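Local coordinates for penicillin-binding protein activator LpoB (Escherichia coli, PDB 4Q6Z), which probably regulates peptidoglycan synthesis from the outer membrane by interacting with penicillin-binding protein 1B, which depends on it for function, at residues A[8-13]-A[113-118]; A[67-72]-A[91-96]; A[103-106]-A[111-114]. One frame throughout, in Å; residues are numbered along the deposited sequence.

Contact 1: A[8-13]-A[113-118]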
ATOM      1  N   GLN A   8      -4.958  -6.352   9.621  1.00 57.12           N
ATOM      2  CA  GLN A   8      -4.134  -7.417  10.245  1.00 61.16           C
ATOM      3  C   GLN A   8      -4.347  -8.804   9.623  1.00 61.82           C
ATOM      4  O   GLN A   8      -3.372  -9.512   9.366  1.00 60.43           O
ATOM      5  CB  GLN A   8      -4.379  -7.518  11.767  1.00 60.49           C
ATOM      6  CG  GLN A   8      -3.670  -6.466  12.602  1.00 62.84           C
ATOM      7  CD  GLN A   8      -2.157  -6.618  12.610  1.00 67.56           C
ATOM      8  OE1 GLN A   8      -1.601  -7.586  12.090  1.00 71.07           O
ATOM      9  NE2 GLN A   8      -1.481  -5.644  13.194  1.00 70.97           N
ATOM     10  N   PRO A   9      -5.619  -9.213   9.425  1.00 63.32           N
ATOM     11  CA  PRO A   9      -5.861 -10.489   8.730  1.00 60.23           C
ATOM     12  C   PRO A   9      -5.341 -10.483   7.301  1.00 56.13           C
ATOM     13  O   PRO A   9      -4.850 -11.500   6.843  1.00 58.26           O
ATOM     14  CB  PRO A   9      -7.396 -10.642   8.725  1.00 61.52           C
ATOM     15  CG  PRO A   9      -7.961  -9.458   9.419  1.00 62.89           C
ATOM     16  CD  PRO A   9      -6.856  -8.602   9.954  1.00 62.72           C
ATOM     17  N   MET A  10      -5.463  -9.350   6.616  1.00 50.62           N
ATOM     18  CA  MET A  10      -5.032  -9.232   5.220  1.00 50.67           C
ATOM     19  C   MET A  10      -3.518  -9.243   5.055  1.00 46.32           C
ATOM     20  O   MET A  10      -3.001  -9.935   4.185  1.00 48.91           O
ATOM     21  CB  MET A  10      -5.592  -7.963   4.576  1.00 52.01           C
ATOM     22  CG  MET A  10      -7.034  -8.116   4.141  1.00 54.54           C
ATOM     23  SD  MET A  10      -7.552  -6.813   3.012  1.00 59.33           S
ATOM     24  CE  MET A  10      -8.476  -5.931   4.249  1.00 62.24           C
ATOM     25  N   VAL A  11      -2.818  -8.459   5.864  1.00 41.47           N
ATOM     26  CA  VAL A  11      -1.357  -8.448   5.854  1.00 39.40           C
ATOM     27  C   VAL A  11      -0.818  -9.843   6.134  1.00 39.99           C
ATOM     28  O   VAL A  11       0.045 -10.343   5.423  1.00 43.70           O
ATOM     29  CB  VAL A  11      -0.806  -7.482   6.905  1.00 39.42           C
ATOM     30  CG1 VAL A  11       0.674  -7.718   7.148  1.00 37.85           C
ATOM     31  CG2 VAL A  11      -1.052  -6.043   6.460  1.00 41.10           C
ATOM     32  N   SER A  12      -1.349 -10.472   7.165  1.00 40.27           N
ATOM     33  CA  SER A  12      -1.035 -11.856   7.459  1.00 43.48           C
ATOM     34  C   SER A  12      -1.324 -12.767   6.266  1.00 45.25           C
ATOM     35  O   SER A  12      -0.503 -13.587   5.893  1.00 47.60           O
ATOM     36  CB  SER A  12      -1.827 -12.324   8.685  1.00 45.23           C
ATOM     37  OG  SER A  12      -1.496 -13.657   9.028  1.00 44.34           O
ATOM     38  N   LYS A  13      -2.500 -12.626   5.672  1.00 49.12           N
ATOM     39  CA  LYS A  13      -2.894 -13.419   4.495  1.00 51.47           C
ATOM     40  C   LYS A  13      -1.838 -13.280   3.423  1.00 49.70           C
ATOM     41  O   LYS A  13      -1.417 -14.259   2.829  1.00 51.04           O
ATOM     42  CB  LYS A  13      -4.239 -12.899   3.962  1.00 57.22           C
ATOM     43  CG  LYS A  13      -5.181 -13.902   3.328  1.00 64.05           C
ATOM     44  CD  LYS A  13      -6.557 -13.248   3.197  1.00 70.06           C
ATOM     45  CE  LYS A  13      -7.284 -13.649   1.933  1.00 74.54           C
ATOM     46  NZ  LYS A  13      -7.876 -15.003   2.056  1.00 78.22           N
ATOM     47  N   LEU A 113     -12.074  -3.010   1.868  1.00 54.59           N
ATOM     48  CA  LEU A 113     -10.647  -2.740   1.664  1.00 51.99           C
ATOM     49  C   LEU A 113     -10.009  -3.729   0.687  1.00 49.29           C
ATOM     50  O   LEU A 113     -10.093  -4.933   0.861  1.00 47.30           O
ATOM     51  CB  LEU A 113      -9.950  -2.830   2.996  1.00 49.87           C
ATOM     52  CG  LEU A 113      -8.432  -2.729   3.045  1.00 52.10           C
ATOM     53  CD1 LEU A 113      -7.915  -1.467   2.364  1.00 52.03           C
ATOM     54  CD2 LEU A 113      -8.018  -2.749   4.505  1.00 51.99           C
ATOM     55  N   GLN A 114      -9.383  -3.208  -0.347  1.00 49.83           N
ATOM     56  CA  GLN A 114      -8.790  -4.033  -1.372  1.00 56.97           C
ATOM     57  C   GLN A 114      -7.284  -3.727  -1.427  1.00 57.14           C
ATOM     58  O   GLN A 114      -6.890  -2.574  -1.597  1.00 59.67           O
ATOM     59  CB  GLN A 114      -9.478  -3.715  -2.706  1.00 64.27           C
ATOM     60  CG  GLN A 114      -9.790  -4.934  -3.568  1.00 72.91           C
ATOM     61  CD  GLN A 114      -8.579  -5.407  -4.369  1.00 79.22           C
ATOM     62  OE1 GLN A 114      -8.121  -6.567  -4.275  1.00 84.39           O
ATOM     63  NE2 GLN A 114      -8.056  -4.500  -5.177  1.00 77.05           N
ATOM     64  N   MET A 115      -6.441  -4.743  -1.291  1.00 51.56           N
ATOM     65  CA  MET A 115      -4.999  -4.541  -1.447  1.00 50.46           C
ATOM     66  C   MET A 115      -4.481  -5.304  -2.636  1.00 51.29           C
ATOM     67  O   MET A 115      -4.940  -6.410  -2.892  1.00 52.29           O
ATOM     68  CB  MET A 115      -4.258  -5.023  -0.225  1.00 52.08           C
ATOM     69  CG  MET A 115      -4.454  -4.179   1.011  1.00 53.79           C
ATOM     70  SD  MET A 115      -3.555  -4.957   2.383  1.00 54.76           S
ATOM     71  CE  MET A 115      -4.575  -4.387   3.748  1.00 53.81           C
ATOM     72  N   GLN A 116      -3.513  -4.720  -3.343  1.00 49.22           N
ATOM     73  CA  GLN A 116      -2.729  -5.455  -4.337  1.00 48.97           C
ATOM     74  C   GLN A 116      -1.254  -5.249  -4.159  1.00 44.68           C
ATOM     75  O   GLN A 116      -0.768  -4.131  -4.121  1.00 42.00           O
ATOM     76  CB  GLN A 116      -3.049  -5.005  -5.741  1.00 53.30           C
ATOM     77  CG  GLN A 116      -4.489  -5.165  -6.136  1.00 58.45           C
ATOM     78  CD  GLN A 116      -4.954  -3.910  -6.818  1.00 62.28           C
ATOM     79  OE1 GLN A 116      -4.941  -3.825  -8.045  1.00 58.15           O
ATOM     80  NE2 GLN A 116      -5.327  -2.901  -6.022  1.00 65.19           N
ATOM     81  N   LEU A 117      -0.540  -6.348  -4.095  1.00 43.48           N
ATOM     82  CA  LEU A 117       0.901  -6.301  -3.979  1.00 45.18           C
ATOM     83  C   LEU A 117       1.506  -6.488  -5.358  1.00 45.58           C
ATOM     84  O   LEU A 117       1.478  -7.588  -5.907  1.00 48.81           O
ATOM     85  CB  LEU A 117       1.374  -7.403  -3.025  1.00 44.79           C
ATOM     86  CG  LEU A 117       2.860  -7.424  -2.704  1.00 41.28           C
ATOM     87  CD1 LEU A 117       3.239  -6.267  -1.810  1.00 39.74           C
ATOM     88  CD2 LEU A 117       3.195  -8.748  -2.035  1.00 43.04           C
ATOM     89  N   MET A 118       2.070  -5.416  -5.903  1.00 45.68           N
ATOM     90  CA  MET A 118       2.721  -5.485  -7.207  1.00 44.91           C
ATOM     91  C   MET A 118       4.202  -5.762  -7.064  1.00 43.38           C
ATOM     92  O   MET A 118       4.861  -5.214  -6.172  1.00 43.62           O
ATOM     93  CB  MET A 118       2.550  -4.192  -7.969  1.00 44.63           C
ATOM     94  CG  MET A 118       3.264  -4.218  -9.294  1.00 44.29           C
ATOM     95  SD  MET A 118       2.943  -2.728 -10.218  1.00 49.32           S
ATOM     96  CE  MET A 118       3.827  -1.505  -9.247  1.00 53.28           C
TER
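Met10 meets Leu113 and Met115 where helix 3-15 lies against one face of the mixed sheet in this C-terminal alpha-beta domain of LpoB, whose family is grouped with the N-terminal domain of TolB. Backbone separation supports reading the contact as helix-on-sheet packing: the nearest CA atoms, those of Met10 and Met115, are 8.2 Å apart, so side chains must bridge the layer between them. All three are buried, and the contact between them is apolar. Met10 loses most surface. Its CG lies anti to the carbonyl carbon, beside the backbone N (chi1 -80°), and the chain then runs extended before bending at the last torsion, chi3 -104°, which carries the terminal methyl onto the leucine. There CE faces one branch of Leu113, with CD2 at 3.2 Å, and also reaches the branch point CG at 3.4 Å. Met10 SD lies 3.8 Å from Leu113 O, a van der Waals approach. Met115 comes from the strand with its chain stretched out beyond CG, and Met7 of the same helix also touches both Leu113 and Met115, extending the apolar layer by one turn. From the neighbouring strand 124-132, Trp127 touches Met115, while Val133 touches Leu113. The two methionines cross obliquely, and the methyl of Met115 settles against the base and the sulfur of its partner: Met115 CE is 3.8 Å from Met10 CB and 3.9 Å from Met10 SD.

Contact 2: A[67-72]-A[91-96]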
ATOM      1  N   SER A  67       9.654  11.261  -1.021  1.00 64.70           N
ATOM      2  CA  SER A  67       9.555  12.618  -1.558  1.00 66.40           C
ATOM      3  C   SER A  67      10.866  13.036  -2.246  1.00 63.84           C
ATOM      4  O   SER A  67      10.864  13.674  -3.301  1.00 60.11           O
ATOM      5  CB  SER A  67       9.077  13.636  -0.517  1.00 67.27           C
ATOM      6  OG  SER A  67       8.265  14.630  -1.160  1.00 70.33           O
ATOM      7  N   MET A  68      11.975  12.620  -1.665  1.00 60.53           N
ATOM      8  CA  MET A  68      13.286  12.870  -2.232  1.00 63.17           C
ATOM      9  C   MET A  68      13.415  12.260  -3.627  1.00 65.73           C
ATOM     10  O   MET A  68      13.942  12.885  -4.552  1.00 69.33           O
ATOM     11  CB  MET A  68      14.340  12.274  -1.286  1.00 64.94           C
ATOM     12  CG  MET A  68      15.790  12.419  -1.756  1.00 66.66           C
ATOM     13  SD  MET A  68      16.626  10.828  -1.890  1.00 62.08           S
ATOM     14  CE  MET A  68      17.201  10.963  -3.566  1.00 65.10           C
ATOM     15  N   ALA A  69      12.927  11.035  -3.764  1.00 66.64           N
ATOM     16  CA  ALA A  69      13.006  10.295  -5.023  1.00 61.20           C
ATOM     17  C   ALA A  69      12.130  10.912  -6.103  1.00 64.05           C
ATOM     18  O   ALA A  69      12.457  10.852  -7.297  1.00 58.11           O
ATOM     19  CB  ALA A  69      12.617   8.850  -4.797  1.00 58.17           C
ATOM     20  N   LYS A  70      11.016  11.506  -5.681  1.00 70.56           N
ATOM     21  CA  LYS A  70      10.147  12.257  -6.592  1.00 75.44           C
ATOM     22  C   LYS A  70      10.813  13.531  -7.106  1.00 71.85           C
ATOM     23  O   LYS A  70      10.786  13.799  -8.303  1.00 67.88           O
ATOM     24  CB  LYS A  70       8.832  12.619  -5.914  1.00 81.22           C
ATOM     25  CG  LYS A  70       7.941  11.434  -5.615  1.00 82.56           C
ATOM     26  CD  LYS A  70       6.710  11.848  -4.831  1.00 87.07           C
ATOM     27  CE  LYS A  70       5.602  10.825  -4.992  1.00 91.39           C
ATOM     28  NZ  LYS A  70       4.404  11.143  -4.175  1.00 93.98           N
ATOM     29  N   GLN A  71      11.395  14.308  -6.195  1.00 72.84           N
ATOM     30  CA  GLN A  71      12.277  15.428  -6.589  1.00 79.07           C
ATOM     31  C   GLN A  71      13.311  14.968  -7.616  1.00 72.64           C
ATOM     32  O   GLN A  71      13.373  15.483  -8.737  1.00 69.88           O
ATOM     33  CB  GLN A  71      12.959  16.062  -5.370  1.00 84.88           C
ATOM     34  CG  GLN A  71      11.984  16.760  -4.441  1.00 93.19           C
ATOM     35  CD  GLN A  71      12.655  17.458  -3.267  1.00 94.37           C
ATOM     36  OE1 GLN A  71      13.474  18.359  -3.458  1.00 92.55           O
ATOM     37  NE2 GLN A  71      12.302  17.051  -2.041  1.00 90.84           N
ATOM     38  N   GLN A  72      14.069  13.947  -7.245  1.00 65.15           N
ATOM     39  CA  GLN A  72      15.018  13.320  -8.165  1.00 63.03           C
ATOM     40  C   GLN A  72      14.381  13.048  -9.506  1.00 62.96           C
ATOM     41  O   GLN A  72      14.908  13.441 -10.545  1.00 59.48           O
ATOM     42  CB  GLN A  72      15.525  12.004  -7.577  1.00 62.71           C
ATOM     43  CG  GLN A  72      16.799  12.161  -6.797  1.00 58.53           C
ATOM     44  CD  GLN A  72      17.709  10.977  -6.890  1.00 57.19           C
ATOM     45  OE1 GLN A  72      17.530  10.078  -7.710  1.00 57.16           O
ATOM     46  NE2 GLN A  72      18.733  10.997  -6.072  1.00 60.77           N
ATOM     47  N   ALA A  91       9.832   3.132  -6.994  1.00 48.42           N
ATOM     48  CA  ALA A  91      10.261   1.906  -6.355  1.00 47.15           C
ATOM     49  C   ALA A  91      11.699   1.543  -6.740  1.00 47.52           C
ATOM     50  O   ALA A  91      12.519   1.264  -5.875  1.00 45.94           O
ATOM     51  CB  ALA A  91       9.325   0.772  -6.707  1.00 48.43           C
ATOM     52  N   ARG A  92      11.993   1.582  -8.035  1.00 47.30           N
ATOM     53  CA  ARG A  92      13.329   1.228  -8.565  1.00 49.63           C
ATOM     54  C   ARG A  92      14.413   2.190  -8.141  1.00 46.16           C
ATOM     55  O   ARG A  92      15.565   1.809  -7.929  1.00 46.08           O
ATOM     56  CB  ARG A  92      13.309   1.199 -10.095  1.00 51.64           C
ATOM     57  CG  ARG A  92      12.382   0.146 -10.671  1.00 54.82           C
ATOM     58  CD  ARG A  92      12.973  -0.488 -11.910  1.00 60.50           C
ATOM     59  NE  ARG A  92      12.178  -1.631 -12.336  1.00 67.34           N
ATOM     60  CZ  ARG A  92      11.280  -1.614 -13.322  1.00 69.48           C
ATOM     61  NH1 ARG A  92      11.044  -0.505 -14.019  1.00 69.05           N
ATOM     62  NH2 ARG A  92      10.618  -2.728 -13.613  1.00 68.98           N
ATOM     63  N   ASN A  93      14.037   3.453  -8.072  1.00 43.87           N
ATOM     64  CA  ASN A  93      14.920   4.486  -7.596  1.00 43.81           C
ATOM     65  C   ASN A  93      15.298   4.280  -6.150  1.00 47.78           C
ATOM     66  O   ASN A  93      16.478   4.208  -5.797  1.00 48.83           O
ATOM     67  CB  ASN A  93      14.232   5.830  -7.736  1.00 42.32           C
ATOM     68  CG  ASN A  93      15.021   6.937  -7.119  1.00 43.09           C
ATOM     69  OD1 ASN A  93      15.095   7.026  -5.908  1.00 47.78           O
ATOM     70  ND2 ASN A  93      15.610   7.795  -7.938  1.00 46.97           N
ATOM     71  N   VAL A  94      14.297   4.176  -5.294  1.00 48.44           N
ATOM     72  CA  VAL A  94      14.586   3.815  -3.923  1.00 50.93           C
ATOM     73  C   VAL A  94      14.869   2.357  -4.132  1.00 49.27           C
ATOM     74  O   VAL A  94      14.865   1.903  -5.270  1.00 55.04           O
ATOM     75  CB  VAL A  94      13.445   4.209  -2.952  1.00 54.80           C
ATOM     76  CG1 VAL A  94      13.128   5.680  -3.155  1.00 53.38           C
ATOM     77  CG2 VAL A  94      12.190   3.362  -3.138  1.00 58.45           C
ATOM     78  N   GLY A  95      15.164   1.591  -3.118  1.00 48.05           N
ATOM     79  CA  GLY A  95      15.420   0.189  -3.447  1.00 50.21           C
ATOM     80  C   GLY A  95      14.273  -0.800  -3.267  1.00 46.96           C
ATOM     81  O   GLY A  95      14.467  -1.783  -2.564  1.00 47.33           O
ATOM     82  N   ALA A  96      13.091  -0.572  -3.851  1.00 42.06           N
ATOM     83  CA  ALA A  96      11.904  -1.282  -3.367  1.00 40.24           C
ATOM     84  C   ALA A  96      11.573  -2.471  -4.246  1.00 38.65           C
ATOM     85  O   ALA A  96      11.809  -2.468  -5.438  1.00 35.73           O
ATOM     86  CB  ALA A  96      10.712  -0.363  -3.255  1.00 41.00           C
TER
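Asn93 reaches across to helix 63-73 and touches both Ala69 and Gln72, and its side chain can be followed atom by atom. CB starts 4.5 Å from the methyl carbon CB of Ala69. With CG anti to the backbone N (chi1 173°), the amide is carried toward the neighbouring helix, and CG comes to 3.9 Å from Ala69 CB. At the amide the two ends part company. The oxygen OD1 rests on the methyl, 3.3 Å from Ala69 CB, a contact with carbon and not a polar bond. ND2 turns instead to the next turn of that helix and donates to OE1 of Gln72 at 3.0 Å, with an N-H...O angle of 153°. This is where two helices of the domain meet, the C-terminal end of helix 84-93 against the second half of helix 63-73; the closest CA atoms, those of Ala69 and Asn93, are 6.6 Å apart, a spacing that the small alanine permits. The two amide planes stand 80° apart: Gln72 OE1 lies in the plane of the Asn93 amide, whereas ND2 approaches from above the plane of the glutamine carbonyl. With an alanine here in place of Asn93, Gln72 OE1 is likely to lose this donor and the glutamine amide to become freer to turn. Val94, the first residue to leave helical geometry, adds an apolar touch through CG1, which meets Ala69 CB at 3.6 Å. Beyond the segments, Leu73 also packs on Asn93, while Val61 and Gln65 cover Val94.

Contact 3: A[103-106]-A[111-114]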
ATOM      1  N   SER A 103      -7.079   0.237  -1.549  1.00 58.46           N
ATOM      2  CA  SER A 103      -8.155   1.158  -1.790  1.00 63.94           C
ATOM      3  C   SER A 103      -9.291   0.790  -0.881  1.00 63.91           C
ATOM      4  O   SER A 103      -9.502  -0.380  -0.566  1.00 64.38           O
ATOM      5  CB  SER A 103      -8.587   1.099  -3.247  1.00 66.96           C
ATOM      6  OG  SER A 103      -9.122  -0.183  -3.532  1.00 76.43           O
ATOM      7  N   ALA A 104     -10.040   1.799  -0.480  1.00 64.50           N
ATOM      8  CA  ALA A 104     -11.352   1.565   0.078  1.00 62.66           C
ATOM      9  C   ALA A 104     -12.320   1.797  -1.052  1.00 63.49           C
ATOM     10  O   ALA A 104     -12.325   2.875  -1.656  1.00 65.28           O
ATOM     11  CB  ALA A 104     -11.618   2.493   1.238  1.00 58.25           C
ATOM     12  N   SER A 105     -13.103   0.765  -1.352  1.00 64.86           N
ATOM     13  CA  SER A 105     -14.066   0.800  -2.450  1.00 66.63           C
ATOM     14  C   SER A 105     -15.479   0.398  -1.997  1.00 63.31           C
ATOM     15  O   SER A 105     -15.695  -0.191  -0.920  1.00 56.62           O
ATOM     16  CB  SER A 105     -13.613  -0.099  -3.607  1.00 69.55           C
ATOM     17  OG  SER A 105     -13.003  -1.285  -3.124  1.00 73.71           O
ATOM     18  N   GLY A 106     -16.437   0.737  -2.848  1.00 60.30           N
ATOM     19  CA  GLY A 106     -17.813   0.292  -2.683  1.00 59.13           C
ATOM     20  C   GLY A 106     -18.599   1.272  -1.844  1.00 56.03           C
ATOM     21  O   GLY A 106     -18.674   2.465  -2.166  1.00 49.70           O
ATOM     22  N   PRO A 111     -17.478  -0.302   3.786  1.00 50.95           N
ATOM     23  CA  PRO A 111     -16.679  -0.388   2.584  1.00 49.53           C
ATOM     24  C   PRO A 111     -15.885  -1.651   2.560  1.00 50.18           C
ATOM     25  O   PRO A 111     -15.658  -2.269   3.596  1.00 53.82           O
ATOM     26  CB  PRO A 111     -15.715   0.784   2.731  1.00 50.26           C
ATOM     27  CG  PRO A 111     -15.664   1.091   4.185  1.00 50.14           C
ATOM     28  CD  PRO A 111     -16.693   0.253   4.890  1.00 51.16           C
ATOM     29  N   THR A 112     -15.407  -2.004   1.383  1.00 51.20           N
ATOM     30  CA  THR A 112     -14.425  -3.078   1.279  1.00 54.41           C
ATOM     31  C   THR A 112     -13.010  -2.522   1.061  1.00 56.90           C
ATOM     32  O   THR A 112     -12.776  -1.666   0.198  1.00 62.41           O
ATOM     33  CB  THR A 112     -14.842  -4.111   0.218  1.00 53.21           C
ATOM     34  OG1 THR A 112     -15.172  -3.441  -0.999  1.00 51.02           O
ATOM     35  CG2 THR A 112     -16.064  -4.926   0.731  1.00 51.42           C
ATOM     36  N   LEU A 113     -12.074  -3.010   1.868  1.00 54.59           N
ATOM     37  CA  LEU A 113     -10.647  -2.740   1.664  1.00 51.99           C
ATOM     38  C   LEU A 113     -10.009  -3.729   0.687  1.00 49.29           C
ATOM     39  O   LEU A 113     -10.093  -4.933   0.861  1.00 47.30           O
ATOM     40  CB  LEU A 113      -9.950  -2.830   2.996  1.00 49.87           C
ATOM     41  CG  LEU A 113      -8.432  -2.729   3.045  1.00 52.10           C
ATOM     42  CD1 LEU A 113      -7.915  -1.467   2.364  1.00 52.03           C
ATOM     43  CD2 LEU A 113      -8.018  -2.749   4.505  1.00 51.99           C
ATOM     44  N   GLN A 114      -9.383  -3.208  -0.347  1.00 49.83           N
ATOM     45  CA  GLN A 114      -8.790  -4.033  -1.372  1.00 56.97           C
ATOM     46  C   GLN A 114      -7.284  -3.727  -1.427  1.00 57.14           C
ATOM     47  O   GLN A 114      -6.890  -2.574  -1.597  1.00 59.67           O
ATOM     48  CB  GLN A 114      -9.478  -3.715  -2.706  1.00 64.27           C
ATOM     49  CG  GLN A 114      -9.790  -4.934  -3.568  1.00 72.91           C
ATOM     50  CD  GLN A 114      -8.579  -5.407  -4.369  1.00 79.22           C
ATOM     51  OE1 GLN A 114      -8.121  -6.567  -4.275  1.00 84.39           O
ATOM     52  NE2 GLN A 114      -8.056  -4.500  -5.177  1.00 77.05           N
TER
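Ser103 and Ser105 pair with Gln114 and Thr112 in the beta hairpin formed by strands 98-106 and 111-119. Backbone bonds dominate. Both serines sit in antiparallel hydrogen-bonded pairs, each closed by two reciprocal bonds: Ser103 N gives to Gln114 O at 2.8 Å, and Gln114 N gives back to Ser103 O, while Ser105 N gives to Thr112 O at 2.9 Å and Thr112 N answers to Ser105 O. Angles at hydrogen range from 147° for Ser103 N to 176° for Ser105 N, so the first of these bonds is the most bent. Between the two comes the non-hydrogen-bonded pair Ala104 and Leu113, with CA atoms 4.6 Å apart. Weaker CA-H...O contacts fill in, from Leu113 CA to Ser103 O and from Ala104 CA to Thr112 O.

Side-chain polar contacts are slight. A chi1 of 38° places Ser105 OG between its backbone N and carbonyl carbon, from where it makes a weak bond to Thr112 O, 3.4 Å away. Ser103 OG rests against the methylene carbon CB of Gln114, at 3.6 Å, a van der Waals contact. On the far side of strand 98-106, Ala104 bonds through its backbone to Asn32 and Arg34, which ties the hairpin into the sheet.

The pairing thus rests on four main-chain bonds, to which the hydroxyl of Ser105 adds at most a weak one, so the contact probably depends little on side-chain polarity.

In the fold
Contacts 1 and 3 meet on strand 111-119, sharing Leu113 and Gln114, with centres about 12 Å apart. They use it differently: contact 1 engages the face of the sheet that helix 3-15 covers, contact 3 the edge along which the strand pairs with strand 98-106. Contact 2 lies on the opposite side of the chain's centre, about 23 Å from contact 1 and 27 Å from contact 3 between centres; its nearest atoms come to about 6 Å from those of contact 1, without touching, and to about 16 Å from those of contact 3. In sequence, contact 2 is nested inside the loop closed by contact 1, and helix 84-93 is followed in the chain by strand 98-106 of contact 3.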